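Local coordinates for particle-associated glycoside hydrolase (Acinetobacter phage Fri1, PDB 6C72) that depolymerises the capsular polysaccharide of Acinetobacter baumannii as the phage tailspike, a glycosidase that degrades the host capsule during virus entry, at the interface of chains A and B. Coordinates in Å, arbitrary orientation; residue numbers count along the deposited sequence, not the author numbering. Chains: chain A/B, Particle-associated glycoside hydrolase.

Contact 1: the interface of chains A and B. Residues chain A 193-196, 252; chain B 169-174.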
ATOM      1  N   PRO A 193      11.487 -25.323 -12.488  1.00 31.65           N
ATOM      2  CA  PRO A 193      12.930 -25.112 -12.648  1.00 31.88           C
ATOM      3  C   PRO A 193      13.259 -23.645 -12.851  1.00 32.64           C
ATOM      4  O   PRO A 193      12.397 -22.825 -13.169  1.00 33.24           O
ATOM      5  CB  PRO A 193      13.283 -25.912 -13.912  1.00 32.19           C
ATOM      6  CG  PRO A 193      12.185 -26.848 -14.099  1.00 31.91           C
ATOM      7  CD  PRO A 193      10.936 -26.175 -13.549  1.00 31.85           C
ATOM      8  N   GLU A 194      14.543 -23.330 -12.689  1.00 35.01           N
ATOM      9  CA  GLU A 194      15.018 -21.998 -13.031  1.00 35.64           C
ATOM     10  C   GLU A 194      14.765 -21.730 -14.510  1.00 36.45           C
ATOM     11  O   GLU A 194      14.725 -22.649 -15.332  1.00 36.47           O
ATOM     12  CB  GLU A 194      16.502 -21.842 -12.689  1.00 35.45           C
ATOM     13  CG  GLU A 194      17.442 -22.775 -13.462  1.00 35.41           C
ATOM     14  CD  GLU A 194      17.617 -24.127 -12.792  1.00 34.77           C
ATOM     15  OE1 GLU A 194      16.748 -24.483 -11.959  1.00 34.35           O
ATOM     16  OE2 GLU A 194      18.618 -24.820 -13.104  1.00 34.71           O
ATOM     17  N   ASN A 195      14.541 -20.459 -14.834  1.00 32.13           N
ATOM     18  CA  ASN A 195      14.222 -19.974 -16.172  1.00 33.10           C
ATOM     19  C   ASN A 195      12.868 -20.452 -16.694  1.00 33.48           C
ATOM     20  O   ASN A 195      12.552 -20.213 -17.867  1.00 34.36           O
ATOM     21  CB  ASN A 195      15.320 -20.311 -17.186  1.00 33.28           C
ATOM     22  CG  ASN A 195      16.523 -19.411 -17.034  1.00 33.33           C
ATOM     23  OD1 ASN A 195      16.375 -18.213 -16.772  1.00 33.70           O
ATOM     24  ND2 ASN A 195      17.720 -19.966 -17.214  1.00 33.42           N
ATOM     25  N   VAL A 196      12.064 -21.128 -15.880  1.00 30.33           N
ATOM     26  CA  VAL A 196      10.676 -21.410 -16.233  1.00 30.23           C
ATOM     27  C   VAL A 196       9.813 -20.264 -15.710  1.00 29.70           C
ATOM     28  O   VAL A 196       9.804 -19.976 -14.507  1.00 28.91           O
ATOM     29  CB  VAL A 196      10.218 -22.769 -15.680  1.00 29.83           C
ATOM     30  CG1 VAL A 196       8.709 -22.898 -15.785  1.00 29.65           C
ATOM     31  CG2 VAL A 196      10.914 -23.913 -16.451  1.00 30.66           C
ATOM     32  N   VAL A 252      19.455 -15.868 -11.910  1.00 33.75           N
ATOM     33  CA  VAL A 252      18.175 -16.122 -12.566  1.00 34.25           C
ATOM     34  C   VAL A 252      17.044 -15.646 -11.661  1.00 33.99           C
ATOM     35  O   VAL A 252      17.081 -15.851 -10.442  1.00 33.17           O
ATOM     36  CB  VAL A 252      18.002 -17.614 -12.918  1.00 34.10           C
ATOM     37  CG1 VAL A 252      16.668 -17.844 -13.612  1.00 34.63           C
ATOM     38  CG2 VAL A 252      19.148 -18.071 -13.793  1.00 34.29           C
TER
ATOM     39  N   VAL B 169      23.157 -22.878 -12.806  1.00 38.78           N
ATOM     40  CA  VAL B 169      22.004 -22.926 -13.690  1.00 38.17           C
ATOM     41  C   VAL B 169      22.110 -24.164 -14.566  1.00 38.53           C
ATOM     42  O   VAL B 169      23.076 -24.331 -15.321  1.00 38.81           O
ATOM     43  CB  VAL B 169      21.910 -21.656 -14.538  1.00 37.41           C
ATOM     44  CG1 VAL B 169      20.731 -21.763 -15.518  1.00 36.91           C
ATOM     45  CG2 VAL B 169      21.784 -20.448 -13.632  1.00 37.03           C
ATOM     46  N   VAL B 170      21.115 -25.038 -14.468  1.00 36.17           N
ATOM     47  CA  VAL B 170      21.030 -26.231 -15.296  1.00 36.51           C
ATOM     48  C   VAL B 170      19.957 -26.078 -16.364  1.00 36.03           C
ATOM     49  O   VAL B 170      20.175 -26.418 -17.531  1.00 36.16           O
ATOM     50  CB  VAL B 170      20.785 -27.494 -14.440  1.00 37.08           C
ATOM     51  CG1 VAL B 170      20.620 -28.726 -15.342  1.00 37.41           C
ATOM     52  CG2 VAL B 170      21.930 -27.700 -13.453  1.00 37.70           C
ATOM     53  N   GLN B 171      18.782 -25.586 -15.981  1.00 32.81           N
ATOM     54  CA  GLN B 171      17.720 -25.342 -16.949  1.00 32.38           C
ATOM     55  C   GLN B 171      17.991 -23.991 -17.594  1.00 31.99           C
ATOM     56  O   GLN B 171      17.638 -22.944 -17.051  1.00 31.34           O
ATOM     57  CB  GLN B 171      16.348 -25.389 -16.292  1.00 32.02           C
ATOM     58  CG  GLN B 171      15.228 -25.751 -17.246  1.00 31.93           C
ATOM     59  CD  GLN B 171      15.133 -24.819 -18.432  1.00 31.54           C
ATOM     60  OE1 GLN B 171      15.542 -25.171 -19.537  1.00 31.98           O
ATOM     61  NE2 GLN B 171      14.614 -23.617 -18.212  1.00 31.01           N
ATOM     62  N   THR B 172      18.582 -24.023 -18.782  1.00 37.97           N
ATOM     63  CA  THR B 172      19.077 -22.833 -19.449  1.00 37.63           C
ATOM     64  C   THR B 172      18.112 -22.257 -20.477  1.00 37.28           C
ATOM     65  O   THR B 172      18.343 -21.143 -20.954  1.00 36.94           O
ATOM     66  CB  THR B 172      20.397 -23.162 -20.149  1.00 38.14           C
ATOM     67  OG1 THR B 172      20.185 -24.279 -21.019  1.00 38.60           O
ATOM     68  CG2 THR B 172      21.468 -23.528 -19.132  1.00 38.54           C
ATOM     69  N   ALA B 173      17.052 -22.973 -20.839  1.00 31.33           N
ATOM     70  CA  ALA B 173      16.126 -22.482 -21.850  1.00 31.08           C
ATOM     71  C   ALA B 173      15.173 -21.439 -21.274  1.00 30.14           C
ATOM     72  O   ALA B 173      14.618 -21.616 -20.184  1.00 29.76           O
ATOM     73  CB  ALA B 173      15.326 -23.643 -22.437  1.00 31.47           C
ATOM     74  N   THR B 174      14.938 -20.372 -22.034  1.00 31.40           N
ATOM     75  CA  THR B 174      14.013 -19.325 -21.618  1.00 30.86           C
ATOM     76  C   THR B 174      12.966 -19.114 -22.707  1.00 30.94           C
ATOM     77  O   THR B 174      13.220 -19.383 -23.883  1.00 31.26           O
ATOM     78  CB  THR B 174      14.750 -17.998 -21.323  1.00 30.30           C
ATOM     79  OG1 THR B 174      15.438 -17.567 -22.500  1.00 30.47           O
ATOM     80  CG2 THR B 174      15.787 -18.201 -20.230  1.00 30.26           C
TER
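A:Val252 and B:Val169 meet methyl to methyl at the apolar centre of this patch. It is a loop-to-loop contact between two subunits of the tailspike and probably helps to hold them side by side. CG2 of A:Val252 lies 3.6 Å from CG2 of B:Val169. In both residues the touching methyl stands beside its own backbone N, anti to the carbonyl carbon. The other methyl of B:Val169, CG1, faces the chain A loop and packs against CG of A:Glu194. A second apolar touch joins CB of A:Pro193 to the CB and CG carbons of B:Gln171. At the opposite end, CG2 of B:Thr174 rests 3.5 Å from the amide carbon CG of A:Asn195.

The polar rim is built from two loops. A:Glu194 has CG in the crowded position between the backbone N and the carbonyl carbon (chi1 63°), and the chain bends again at chi2. The bent chain carries its carboxylate to the backbone of chain B. There OE2 accepts two bonds. OE2 takes the N-H of B:Val170 on its anti lone pair, 2.9 Å from that N. The N of B:Gln171 comes from above the carboxylate plane, at 3.0 Å from OE2 in a nearly straight bond. Two backbone N-H groups thus grip one oxygen, which may help to stabilise its negative charge.

The side chain of B:Gln171 adds a third donor from chain B. Its NE2 gives a hydrogen bond to the backbone O of A:Glu194 and another to the backbone O of B:Ala173 in its own chain. Its OE1 accepts from N of B:Ala173, from above the amide plane of the side chain. These bonds within chain B hold the amide's rotation, leaving NE2 aimed at chain A. A:Asn195 donates the other way: its side-chain ND2 bonds to the backbone O of B:Gln171 at 3.0 Å, on a lone pair in the carbonyl plane.

Contact 2: the interface of chains A and B. Residues chain A 483-484, 508, 585-586; chain B 491-492, 518, 578.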
ATOM      1  N   ASP A 483      10.971  41.324  19.582  1.00 34.68           N
ATOM      2  CA  ASP A 483      11.857  42.434  19.911  1.00 34.58           C
ATOM      3  C   ASP A 483      12.453  42.279  21.303  1.00 34.09           C
ATOM      4  O   ASP A 483      12.841  43.273  21.917  1.00 33.82           O
ATOM      5  CB  ASP A 483      11.136  43.773  19.779  1.00 34.51           C
ATOM      6  CG  ASP A 483       9.934  43.879  20.677  1.00 34.10           C
ATOM      7  OD1 ASP A 483       9.569  42.883  21.335  1.00 33.90           O
ATOM      8  OD2 ASP A 483       9.343  44.975  20.722  1.00 34.00           O
ATOM      9  N   ALA A 484      12.487  41.062  21.833  1.00 27.31           N
ATOM     10  CA  ALA A 484      13.101  40.786  23.122  1.00 26.65           C
ATOM     11  C   ALA A 484      13.555  39.335  23.127  1.00 26.69           C
ATOM     12  O   ALA A 484      12.779  38.447  22.748  1.00 26.92           O
ATOM     13  CB  ALA A 484      12.128  41.059  24.281  1.00 26.81           C
ATOM     14  N   ARG A 508      24.532  46.236  22.594  1.00 37.34           N
ATOM     15  CA  ARG A 508      23.073  46.363  22.696  1.00 37.30           C
ATOM     16  C   ARG A 508      22.459  45.205  23.477  1.00 36.56           C
ATOM     17  O   ARG A 508      21.468  44.605  23.059  1.00 36.98           O
ATOM     18  CB  ARG A 508      22.425  46.451  21.315  1.00 38.19           C
ATOM     19  CG  ARG A 508      23.091  47.396  20.344  1.00 38.57           C
ATOM     20  CD  ARG A 508      22.318  47.379  19.043  1.00 38.99           C
ATOM     21  NE  ARG A 508      22.906  48.211  17.998  1.00 39.25           N
ATOM     22  CZ  ARG A 508      22.339  48.399  16.812  1.00 39.55           C
ATOM     23  NH1 ARG A 508      21.177  47.817  16.528  1.00 39.62           N
ATOM     24  NH2 ARG A 508      22.930  49.165  15.910  1.00 39.75           N
ATOM     25  N   SER A 585      18.640  40.672  24.816  1.00 30.23           N
ATOM     26  CA  SER A 585      18.840  41.577  23.692  1.00 30.97           C
ATOM     27  C   SER A 585      17.505  41.869  23.028  1.00 32.12           C
ATOM     28  O   SER A 585      16.505  41.191  23.270  1.00 32.38           O
ATOM     29  CB  SER A 585      19.819  40.999  22.675  1.00 32.12           C
ATOM     30  OG  SER A 585      19.255  39.879  22.026  1.00 33.33           O
ATOM     31  N   ALA A 586      17.503  42.875  22.157  1.00 26.91           N
ATOM     32  CA  ALA A 586      16.307  43.226  21.399  1.00 27.97           C
ATOM     33  C   ALA A 586      16.276  42.606  20.011  1.00 29.58           C
ATOM     34  O   ALA A 586      15.240  42.664  19.342  1.00 30.28           O
ATOM     35  CB  ALA A 586      16.192  44.750  21.262  1.00 27.63           C
TER
ATOM     36  N   ARG B 491       9.807  40.697  27.673  1.00 32.22           N
ATOM     37  CA  ARG B 491       9.218  41.761  26.873  1.00 34.99           C
ATOM     38  C   ARG B 491      10.217  42.897  26.686  1.00 34.78           C
ATOM     39  O   ARG B 491      11.153  43.080  27.469  1.00 32.46           O
ATOM     40  CB  ARG B 491       7.913  42.303  27.492  1.00 37.05           C
ATOM     41  CG  ARG B 491       6.728  41.316  27.518  1.00 37.56           C
ATOM     42  CD  ARG B 491       6.190  40.958  26.126  1.00 37.58           C
ATOM     43  NE  ARG B 491       5.034  40.059  26.205  1.00 36.76           N
ATOM     44  CZ  ARG B 491       5.125  38.735  26.286  1.00 35.53           C
ATOM     45  NH1 ARG B 491       6.317  38.155  26.298  1.00 34.44           N
ATOM     46  NH2 ARG B 491       4.031  37.984  26.361  1.00 34.70           N
ATOM     47  N   ASN B 492      10.009  43.633  25.603  1.00 32.21           N
ATOM     48  CA  ASN B 492      10.731  44.852  25.278  1.00 32.75           C
ATOM     49  C   ASN B 492       9.873  46.050  25.665  1.00 35.28           C
ATOM     50  O   ASN B 492       8.680  46.095  25.343  1.00 37.17           O
ATOM     51  CB  ASN B 492      11.029  44.875  23.778  1.00 32.76           C
ATOM     52  CG  ASN B 492      11.840  46.076  23.336  1.00 33.29           C
ATOM     53  OD1 ASN B 492      11.514  47.219  23.634  1.00 35.59           O
ATOM     54  ND2 ASN B 492      12.882  45.812  22.560  1.00 31.98           N
ATOM     55  N   ALA B 518      18.894  47.290  26.368  1.00 37.41           N
ATOM     56  CA  ALA B 518      19.260  46.692  25.087  1.00 38.06           C
ATOM     57  C   ALA B 518      19.050  47.747  24.003  1.00 40.21           C
ATOM     58  O   ALA B 518      18.283  47.571  23.060  1.00 41.17           O
ATOM     59  CB  ALA B 518      18.472  45.413  24.819  1.00 37.74           C
ATOM     60  N   ILE B 578      14.829  45.565  28.336  1.00 35.07           N
ATOM     61  CA  ILE B 578      14.279  44.218  28.270  1.00 35.16           C
ATOM     62  C   ILE B 578      13.853  43.836  29.679  1.00 33.18           C
ATOM     63  O   ILE B 578      14.579  44.112  30.645  1.00 30.77           O
ATOM     64  CB  ILE B 578      15.306  43.219  27.711  1.00 34.12           C
ATOM     65  CG1 ILE B 578      15.857  43.689  26.358  1.00 35.20           C
ATOM     66  CG2 ILE B 578      14.691  41.867  27.547  1.00 33.96           C
ATOM     67  CD1 ILE B 578      14.839  43.753  25.243  1.00 36.93           C
TER
HETATM   68  O   HOH W   1       7.266  46.043  22.508  1.00 32.89           O
HETATM   69  O   HOH W   2       8.070  42.492  23.686  1.00 32.97           O
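The carboxylate of A:Asp483 and the side-chain amide of B:Asn492 lie stacked, their planes 21° apart. They overlap only in part. CG of A:Asp483 sits over CB of B:Asn492 at 3.4 Å, and both carboxylate oxygens come near the same CB. At one end of the amide, ND2 turns to the backbone of A:Asp483. It gives a hydrogen bond to the carbonyl O of that residue at 2.6 Å, within both the amide plane and the carbonyl plane. CB of A:Ala586 lies near the same nitrogen.

Torsions bring the two groups together. A:Asp483 has CG between its backbone N and carbonyl carbon (chi1 59°), which folds the carboxylate back towards the residue's own carbonyl and lets both reach B:Asn492. B:Asn492 extends with CG anti to the backbone N (chi1 -177°), which carries ND2 away from its strand towards chain A. One aspartate therefore meets the asparagine twice, through its carboxylate and through its main chain.

Two waters extend the link at the carboxylate oxygens. One stands 2.8 Å from OD1 of A:Asp483 and pairs with the backbone N of B:Asn492 in an almost straight line. The other pairs with OD2 of A:Asp483 and O of B:Asn492. Both oxygens of the carboxylate are thus tied to the strand backbone through water.

Small apolar groups fill in beside the polar pair. The methyl CB of A:Ala484 packs on the main chain of B:Arg491, 3.6 Å from its C atom, and also meets CD1 of B:Ile578. That CD1 in turn touches the backbone O of A:Ser585. CB of B:Ala518 lies 3.6 Å from the backbone O of A:Arg508 and also touches A:Ser585. The patch sets loops and a strand end of chain A against strands 485-494 and 576-585 and a loop of chain B, and so probably helps to hold the C-terminal domains together in the trimeric spike.

Contact 1 and contact 2 are about 77 Å apart, measured between the centres of their C-alpha atoms, and share no residue. Both join the same two chains. Contact 1 uses loops of the long central body. Contact 2 lies in the C-terminal domain, where strand 576-585 contributes residues from both chains. The deposited assembly holds three copies, and neither patch belongs to an exact two-fold interface. This fits the trimeric build usual for tailspikes. The two patches would fasten neighbouring subunits at distant levels along the spike, which probably helps to keep its body and C-terminal end in register.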